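Local coordinates for enoyl-[acyl-carrier-protein] reductase [FMN] (Thermotoga maritima, PDB 5GVJ) that probably catalyses the NADH-dependent reduction of enoyl-acyl-carrier-protein substrates with the help of FMN, in a TIM-barrel fold, at residues S35-L40 / P289-I294; P28-A33 / V197-S202; I116-S121 / I137-E142; G144-E149 / H229-L234. The protein carries 1 engineered substitution. All blocks are in the same frame, centred on the assembly; numbering follows the deposited sequence.

Contact 1 of 4, residues S35-L40 / P289-I294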
# COMPACT_ATOMS: atom_id res chain seq x y z
N SER A 35 -6.83 24.94 5.20
CA SER A 35 -7.18 25.22 6.59
C SER A 35 -8.56 25.87 6.71
O SER A 35 -9.35 25.50 7.57
CB SER A 35 -6.12 26.10 7.23
OG SER A 35 -4.96 25.35 7.59
N GLU A 36 -8.86 26.84 5.85
CA GLU A 36 -10.18 27.48 5.93
C GLU A 36 -11.30 26.48 5.62
O GLU A 36 -12.38 26.55 6.22
CB GLU A 36 -10.25 28.69 5.00
CG GLU A 36 -11.56 29.50 5.09
CD GLU A 36 -11.86 30.00 6.50
OE1 GLU A 36 -10.89 30.28 7.25
OE2 GLU A 36 -13.06 30.11 6.85
N ALA A 37 -11.03 25.52 4.73
CA ALA A 37 -11.98 24.45 4.43
C ALA A 37 -12.10 23.41 5.54
O ALA A 37 -12.86 22.45 5.37
CB ALA A 37 -11.58 23.74 3.14
N GLY A 38 -11.35 23.53 6.65
CA GLY A 38 -11.52 22.65 7.79
C GLY A 38 -10.49 21.54 7.95
O GLY A 38 -10.57 20.79 8.93
N GLY A 39 -9.55 21.41 7.02
CA GLY A 39 -8.45 20.49 7.15
C GLY A 39 -7.24 21.19 7.73
O GLY A 39 -7.35 22.25 8.35
N LEU A 40 -6.07 20.59 7.54
CA LEU A 40 -4.83 21.23 8.00
C LEU A 40 -4.00 21.62 6.78
O LEU A 40 -3.36 20.77 6.17
CB LEU A 40 -4.03 20.33 8.93
CG LEU A 40 -2.90 21.11 9.62
CD1 LEU A 40 -3.45 21.86 10.85
CD2 LEU A 40 -1.72 20.20 10.01
N PRO A 289 -11.84 22.06 -6.89
CA PRO A 289 -11.71 22.98 -5.75
C PRO A 289 -11.41 22.22 -4.48
O PRO A 289 -11.89 21.10 -4.27
CB PRO A 289 -13.09 23.65 -5.68
CG PRO A 289 -13.66 23.50 -7.05
CD PRO A 289 -13.17 22.15 -7.52
N VAL A 290 -10.62 22.85 -3.62
CA VAL A 290 -10.30 22.29 -2.30
C VAL A 290 -11.58 21.94 -1.55
O VAL A 290 -11.68 20.87 -0.95
CB VAL A 290 -9.41 23.28 -1.52
CG1 VAL A 290 -9.46 23.00 -0.01
CG2 VAL A 290 -7.98 23.19 -2.03
N LYS A 291 -12.58 22.82 -1.59
CA LYS A 291 -13.83 22.56 -0.88
C LYS A 291 -14.50 21.28 -1.38
O LYS A 291 -14.98 20.46 -0.58
CB LYS A 291 -14.78 23.74 -1.02
CG LYS A 291 -15.64 23.99 0.21
CD LYS A 291 -14.90 24.86 1.23
CE LYS A 291 -15.38 24.61 2.66
NZ LYS A 291 -15.11 23.18 3.12
N GLN A 292 -14.55 21.10 -2.70
CA GLN A 292 -15.16 19.90 -3.25
C GLN A 292 -14.36 18.65 -2.89
O GLN A 292 -14.95 17.61 -2.57
CB GLN A 292 -15.27 20.02 -4.77
CG GLN A 292 -16.15 18.96 -5.40
CD GLN A 292 -17.59 19.04 -4.90
OE1 GLN A 292 -18.16 18.06 -4.44
NE2 GLN A 292 -18.18 20.24 -4.97
N ILE A 293 -13.03 18.73 -2.97
CA ILE A 293 -12.19 17.60 -2.59
C ILE A 293 -12.57 17.09 -1.20
O ILE A 293 -12.78 15.89 -0.99
CB ILE A 293 -10.70 17.98 -2.64
CG1 ILE A 293 -10.26 18.25 -4.08
CG2 ILE A 293 -9.82 16.89 -1.96
CD1 ILE A 293 -8.83 18.84 -4.19
N ILE A 294 -12.66 18.00 -0.24
CA ILE A 294 -12.95 17.58 1.13
C ILE A 294 -14.38 17.06 1.24
O ILE A 294 -14.64 16.09 1.96
CB ILE A 294 -12.68 18.75 2.11
CG1 ILE A 294 -11.18 19.08 2.12
CG2 ILE A 294 -13.19 18.41 3.53
CD1 ILE A 294 -10.81 20.32 2.89
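Ala37 and Lys291 bring their CA atoms to within 5.9 Å of each other, where the chain leaving helix 28-36 meets the first turn of the C-terminal helix 290-309. The methyl of Ala37 points at that turn and is met there by three side chains. Ile294 comes nearest, its CD1 lying 3.5 Å from Ala37 CB. Val290 adds CG1, set anti to the backbone N (chi1 160°), at 3.9 Å from the same CB atom. Lys291 starts off to one side, but its chain bends at the second and fourth torsions and returns, so that NZ lies 3.6 Å from Ala37 CB. NZ gives a hydrogen bond to Ala37 O at a distance of 3.3 Å; it approaches from the side of the carbonyl, with a C=O...N angle of 110°, and is tilted 21° out of its plane. Gly38, at positive phi, closes helix 28-36 in a Schellman motif, and Lys66 NZ bonds Glu36 O nearby. Deeper in, Val290 and Ile294 also rest on Phe196 of helix 193-197. The contact is thus apolar within and polar at its exposed margin, and the lysine's positive charge is likely to be favourable beside carbonyls that end a helix.

Contact 2 of 4, residues P28-A33 / V197-S202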
# COMPACT_ATOMS: atom_id res chain seq x y z
N PRO A 28 1.49 29.39 1.05
CA PRO A 28 0.43 29.91 1.93
C PRO A 28 -0.93 29.97 1.26
O PRO A 28 -1.95 29.81 1.93
CB PRO A 28 0.93 31.32 2.29
CG PRO A 28 2.40 31.27 2.09
CD PRO A 28 2.67 30.27 1.00
N THR A 29 -0.98 30.18 -0.06
CA THR A 29 -2.27 30.25 -0.73
C THR A 29 -2.99 28.91 -0.70
O THR A 29 -4.20 28.85 -0.45
CB THR A 29 -2.11 30.72 -2.18
OG1 THR A 29 -1.55 32.05 -2.20
CG2 THR A 29 -3.45 30.82 -2.80
N LEU A 30 -2.27 27.82 -0.98
CA LEU A 30 -2.91 26.50 -0.91
C LEU A 30 -3.17 26.10 0.54
O LEU A 30 -4.24 25.57 0.86
CB LEU A 30 -2.03 25.45 -1.60
CG LEU A 30 -2.51 23.99 -1.59
CD1 LEU A 30 -3.99 23.84 -2.00
CD2 LEU A 30 -1.63 23.17 -2.52
N ALA A 31 -2.21 26.38 1.43
CA ALA A 31 -2.39 26.03 2.84
C ALA A 31 -3.57 26.78 3.45
O ALA A 31 -4.37 26.20 4.19
CB ALA A 31 -1.10 26.33 3.60
N ALA A 32 -3.71 28.07 3.14
CA ALA A 32 -4.82 28.83 3.69
C ALA A 32 -6.15 28.26 3.22
O ALA A 32 -7.13 28.23 3.98
CB ALA A 32 -4.69 30.30 3.32
N ALA A 33 -6.21 27.80 1.97
CA ALA A 33 -7.44 27.24 1.43
C ALA A 33 -7.81 25.93 2.13
O ALA A 33 -8.98 25.71 2.48
CB ALA A 33 -7.30 27.02 -0.08
N VAL A 197 -2.32 19.19 -4.36
CA VAL A 197 -1.59 19.87 -5.43
C VAL A 197 -2.47 19.97 -6.67
O VAL A 197 -2.44 20.98 -7.40
CB VAL A 197 -0.27 19.13 -5.75
CG1 VAL A 197 0.31 19.63 -7.07
CG2 VAL A 197 0.73 19.32 -4.61
N ALA A 198 -3.26 18.92 -6.94
CA ALA A 198 -4.19 18.91 -8.07
C ALA A 198 -5.52 19.58 -7.70
O ALA A 198 -6.60 19.01 -7.83
CB ALA A 198 -4.42 17.48 -8.54
N SER A 199 -5.43 20.84 -7.27
CA SER A 199 -6.63 21.57 -6.89
C SER A 199 -6.64 22.96 -7.53
O SER A 199 -5.61 23.48 -7.96
CB SER A 199 -6.74 21.73 -5.37
OG SER A 199 -5.77 22.66 -4.91
N VAL A 200 -7.84 23.56 -7.57
CA VAL A 200 -7.96 24.88 -8.19
C VAL A 200 -7.12 25.90 -7.43
O VAL A 200 -6.46 26.76 -8.03
CB VAL A 200 -9.44 25.31 -8.25
CG1 VAL A 200 -9.57 26.74 -8.82
CG2 VAL A 200 -10.25 24.36 -9.11
N GLU A 201 -7.08 25.79 -6.10
CA GLU A 201 -6.38 26.76 -5.27
C GLU A 201 -4.89 26.47 -5.16
O GLU A 201 -4.16 27.27 -4.56
CB GLU A 201 -7.00 26.80 -3.87
CG GLU A 201 -8.43 27.37 -3.83
CD GLU A 201 -9.50 26.37 -4.27
OE1 GLU A 201 -9.17 25.18 -4.48
OE2 GLU A 201 -10.69 26.78 -4.40
N SER A 202 -4.42 25.34 -5.70
CA SER A 202 -2.99 25.09 -5.75
C SER A 202 -2.34 26.01 -6.77
O SER A 202 -2.91 26.26 -7.83
CB SER A 202 -2.72 23.63 -6.11
OG SER A 202 -1.41 23.46 -6.64
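Leu30 reaches from helix 28-36 into the bend of the loop 197-202, its CG anti to the backbone N (chi1 178°), and its two methyls divide the work. CD1 lies 3.6 Å from Ser199 OG, while CD2 meets Ser202 CB at 3.8 Å. The two serines keep their hydroxyls busy inside the loop: Ser199 OG, held between the backbone N and the carbonyl carbon, bonds Phe196 O, and Ser202 OG donates to Val197 O over 2.8 Å, in the carbonyl plane on a lone pair. A type I turn from Ser199 to Ser202 shapes this bend. Helix 28-36 follows the first barrel strand, 17-18, and the loop comes after the last, 189-191, and the short helix 193-197, so the contact sits where the barrel closes, beside FMN-binding Gly193 and Thr194. An alanine in place of Leu30 would probably open a gap beside Ser199 OG and Ser202 CB, leaving the turn less firmly seated on the helix. One helical turn on, Ala33 CB touches Glu201 CB at 3.8 Å. The glutamate bends at its second torsion (chi2 79°) and its end leads away from helix 28-36, OE1 accepting the hydrogen bond of Val290 N in the opening turn of helix 290-309.

Contact 3 of 4, residues I116-S121 / I137-E142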
# COMPACT_ATOMS: atom_id res chain seq x y z
N ILE A 116 4.62 16.68 14.78
CA ILE A 116 4.22 15.47 14.05
C ILE A 116 5.32 15.09 13.06
O ILE A 116 5.27 15.52 11.90
CB ILE A 116 2.88 15.67 13.33
CG1 ILE A 116 1.81 16.16 14.31
CG2 ILE A 116 2.41 14.34 12.71
CD1 ILE A 116 0.45 16.41 13.66
N PRO A 117 6.30 14.28 13.46
CA PRO A 117 7.34 13.84 12.52
C PRO A 117 6.75 12.91 11.46
O PRO A 117 5.81 12.16 11.72
CB PRO A 117 8.34 13.08 13.40
CG PRO A 117 8.02 13.47 14.82
CD PRO A 117 6.53 13.75 14.81
N VAL A 118 7.32 12.97 10.26
CA VAL A 118 7.01 12.00 9.20
C VAL A 118 8.02 10.86 9.32
O VAL A 118 9.22 11.10 9.45
CB VAL A 118 7.06 12.66 7.81
CG1 VAL A 118 6.71 11.66 6.72
CG2 VAL A 118 6.12 13.87 7.74
N VAL A 119 7.53 9.62 9.32
CA VAL A 119 8.39 8.46 9.50
C VAL A 119 8.11 7.46 8.39
O VAL A 119 7.00 7.39 7.85
CB VAL A 119 8.20 7.79 10.89
CG1 VAL A 119 8.44 8.80 12.01
CG2 VAL A 119 6.82 7.18 11.00
N ALA A 120 9.14 6.70 8.03
CA ALA A 120 8.99 5.61 7.08
C ALA A 120 9.33 4.28 7.73
O ALA A 120 9.49 3.26 7.04
CB ALA A 120 9.85 5.86 5.84
N SER A 121 9.44 4.26 9.05
CA SER A 121 9.81 3.03 9.73
C SER A 121 9.06 2.93 11.04
O SER A 121 8.61 3.92 11.62
CB SER A 121 11.32 2.95 9.98
OG SER A 121 11.72 3.96 10.90
N ILE A 137 3.20 10.89 11.19
CA ILE A 137 2.76 10.63 9.83
C ILE A 137 3.55 9.42 9.36
O ILE A 137 4.79 9.43 9.36
CB ILE A 137 2.99 11.85 8.92
CG1 ILE A 137 2.10 13.03 9.35
CG2 ILE A 137 2.68 11.48 7.47
CD1 ILE A 137 2.64 14.40 8.95
N ALA A 138 2.84 8.35 9.01
CA ALA A 138 3.46 7.16 8.47
C ALA A 138 3.33 7.27 6.96
O ALA A 138 2.23 7.18 6.42
CB ALA A 138 2.78 5.90 9.01
N GLU A 139 4.44 7.51 6.29
CA GLU A 139 4.40 7.83 4.86
C GLU A 139 4.90 6.65 4.05
O GLU A 139 6.10 6.34 4.07
CB GLU A 139 5.24 9.08 4.58
CG GLU A 139 5.24 9.45 3.11
CD GLU A 139 5.97 10.76 2.86
OE1 GLU A 139 7.20 10.75 2.68
OE2 GLU A 139 5.29 11.80 2.86
N GLY A 140 4.00 6.00 3.32
CA GLY A 140 4.38 4.90 2.46
C GLY A 140 5.11 5.37 1.21
O GLY A 140 4.96 6.51 0.74
N MET A 141 5.91 4.45 0.66
CA MET A 141 6.78 4.75 -0.48
C MET A 141 6.03 4.96 -1.80
O MET A 141 6.68 5.28 -2.80
CB MET A 141 7.81 3.64 -0.65
CG MET A 141 7.20 2.28 -0.82
SD MET A 141 7.09 1.86 -2.56
CE MET A 141 8.83 1.57 -2.92
N GLU A 142 4.71 4.80 -1.84
CA GLU A 142 3.98 5.20 -3.04
C GLU A 142 3.82 6.71 -3.15
O GLU A 142 3.33 7.19 -4.17
CB GLU A 142 2.58 4.57 -3.10
CG GLU A 142 1.79 4.60 -1.78
CD GLU A 142 1.98 3.32 -0.98
OE1 GLU A 142 3.09 3.11 -0.44
OE2 GLU A 142 1.02 2.52 -0.90
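Ile116 and Ile137 cross at about a right angle, the CG2 methyl of the first resting 3.6 Å from CG1 of the second. Val118 approaches the same isoleucine obliquely and sets CG2 at 3.7 Å from Ile137 CD1. Its other methyl, CG1, lies anti to the backbone N and meets CB of Glu139, a residue of the FMN site, at 3.7 Å. Val118 and Ile137 share one face of the parallel sheet; Val119 and Ala138 occupy the other, where Val119 packs on Leu124 and Ala125 of helix 122-130. Strands 114-119 and 136-139 with that intervening helix form a beta-alpha-beta unit of the barrel. Three backbone hydrogen bonds join the strands. Ile137 N gives to Pro117 O at 3.0 Å. Val119 N reaches Ile137 O in 2.7 Å, nearly in line with the carbonyl (C=O...N 176°), and Glu139 N donates to Val119 O at 3.0 Å. An alanine in place of Ile137 would probably take from Ile116 CG2 its contacts with CG1 and CD1 and open a gap beside Val118 CG2. Since Glu139 N is itself tied to the neighbouring strand and its CB is backed by a valine methyl, the strand pairing probably helps to position the backbone and CB of this FMN-binding residue.

Contact 4 of 4, residues G144-E149 / H229-L234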
# COMPACT_ATOMS: atom_id res chain seq x y z
N GLY A 144 4.96 10.74 -3.55
CA GLY A 144 5.93 11.41 -4.39
C GLY A 144 7.09 11.98 -3.58
O GLY A 144 7.05 12.10 -2.36
N GLY A 145 8.16 12.33 -4.30
CA GLY A 145 9.31 12.92 -3.65
C GLY A 145 10.15 11.86 -2.96
O GLY A 145 10.08 10.67 -3.27
N HIS A 146 10.96 12.31 -2.01
CA HIS A 146 11.83 11.38 -1.31
C HIS A 146 11.00 10.40 -0.49
O HIS A 146 10.01 10.77 0.15
CB HIS A 146 12.82 12.15 -0.43
CG HIS A 146 13.78 13.00 -1.20
ND1 HIS A 146 13.69 14.37 -1.25
CD2 HIS A 146 14.83 12.66 -1.99
CE1 HIS A 146 14.65 14.85 -2.03
NE2 HIS A 146 15.36 13.83 -2.48
N ILE A 147 11.38 9.12 -0.53
CA ILE A 147 10.55 8.05 0.01
C ILE A 147 11.40 7.07 0.81
O ILE A 147 12.62 6.98 0.63
CB ILE A 147 9.82 7.28 -1.11
CG1 ILE A 147 10.82 6.84 -2.17
CG2 ILE A 147 8.69 8.12 -1.68
CD1 ILE A 147 10.31 5.75 -3.10
N GLY A 148 10.73 6.33 1.68
CA GLY A 148 11.32 5.18 2.35
C GLY A 148 11.16 3.92 1.53
O GLY A 148 11.08 3.95 0.30
N GLU A 149 11.10 2.78 2.22
CA GLU A 149 11.02 1.49 1.56
C GLU A 149 9.70 0.78 1.76
O GLU A 149 9.35 -0.09 0.95
CB GLU A 149 12.15 0.57 2.06
CG GLU A 149 13.44 1.30 2.34
CD GLU A 149 14.63 0.36 2.38
OE1 GLU A 149 14.83 -0.32 3.41
OE2 GLU A 149 15.37 0.31 1.36
N HIS A 229 19.45 8.07 -2.17
CA HIS A 229 18.28 8.75 -1.63
C HIS A 229 17.12 8.73 -2.62
O HIS A 229 16.93 9.69 -3.37
CB HIS A 229 18.64 10.19 -1.26
CG HIS A 229 20.00 10.34 -0.67
ND1 HIS A 229 20.29 10.01 0.64
CD2 HIS A 229 21.16 10.78 -1.21
CE1 HIS A 229 21.56 10.24 0.88
NE2 HIS A 229 22.12 10.71 -0.22
N PRO A 230 16.35 7.65 -2.61
CA PRO A 230 15.31 7.47 -3.64
C PRO A 230 14.24 8.54 -3.57
O PRO A 230 13.92 9.07 -2.50
CB PRO A 230 14.74 6.08 -3.32
CG PRO A 230 14.97 5.93 -1.85
CD PRO A 230 16.29 6.60 -1.58
N ALA A 231 13.68 8.87 -4.73
CA ALA A 231 12.60 9.85 -4.82
C ALA A 231 11.69 9.46 -5.98
O ALA A 231 12.16 9.06 -7.04
CB ALA A 231 13.14 11.26 -5.03
N ARG A 232 10.38 9.58 -5.76
CA ARG A 232 9.39 9.19 -6.76
C ARG A 232 8.96 10.42 -7.55
O ARG A 232 8.50 11.41 -6.97
CB ARG A 232 8.17 8.53 -6.12
CG ARG A 232 7.12 8.09 -7.14
CD ARG A 232 5.98 7.34 -6.47
NE ARG A 232 6.47 6.19 -5.70
CZ ARG A 232 6.71 4.99 -6.22
NH1 ARG A 232 6.53 4.78 -7.51
NH2 ARG A 232 7.16 4.01 -5.43
N VAL A 233 9.11 10.34 -8.88
CA VAL A 233 8.72 11.42 -9.77
C VAL A 233 8.01 10.84 -10.99
O VAL A 233 8.11 9.65 -11.30
CB VAL A 233 9.92 12.27 -10.23
CG1 VAL A 233 10.55 13.00 -9.04
CG2 VAL A 233 10.95 11.42 -10.96
N LEU A 234 7.29 11.71 -11.68
CA LEU A 234 6.62 11.36 -12.93
C LEU A 234 7.64 10.89 -13.97
O LEU A 234 8.79 11.33 -13.98
CB LEU A 234 5.84 12.58 -13.44
CG LEU A 234 4.34 12.49 -13.68
CD1 LEU A 234 3.70 11.40 -12.86
CD2 LEU A 234 3.69 13.82 -13.36
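A small antiparallel sheet pairs Gly145 with Arg232 beside the mouth of the barrel, strand 145-146 lying on one side of strand 231-234 and strand 220-223 on the other. The two residues exchange backbone bonds: Gly145 N gives to Arg232 O at 2.8 Å, on a lone pair, and Arg232 N returns to Gly145 O at 2.7 Å from above the carbonyl plane. Next along, His146 and Ala231 form a non-hydrogen-bonded pair, with CD2 of the imidazole 3.7 Å from Ala231 CB. The edge of that ring faces Pro230 O and, less certainly because His229 is poorly ordered, His229 O. Gly144, seen to bind FMN, immediately precedes this pairing, which brings the small sheet to the border of the cofactor site; its CA lies 3.6 Å from Arg232 O. Ile147 N bonds Pro230 O at 3.2 Å. The isoleucine's CG1, set between the backbone N and the carbonyl carbon (chi1 52°), comes to 4.2 Å from Pro230 CB. Arg232 runs out extended to CD, and the bend at its third torsion (chi3 -56°) turns NE aside; at the end of the chain NH1 bonds Thr220 OG1 and NH2 bonds Met141 O. Past the paired residues, Glu149 forms a salt bridge to Arg235 of the second subunit.

Overall arrangement
The four contacts fall into two neighbouring pairs. Contacts 1 and 2, with centres about 9 Å apart, share helix 28-36, which receives the loop 197-202 along its side and helix 290-309 at its end; their segments alternate along the chain. Contacts 3 and 4 have centres about 12 Å apart and come in series, strand 136-139 leading on to strand 145-146. Contact 3 lies within the parallel barrel sheet and contact 4 in the small antiparallel one. Contact 3 is nested inside the chain loops closed by contacts 1 and 2, about 22 Å from each between centres, across the middle of the chain. Contacts 1 and 2 thus probably help to join early and late parts of the chain near the barrel's closure, while contacts 3 and 4 hold FMN-binding Glu139 and Gly144.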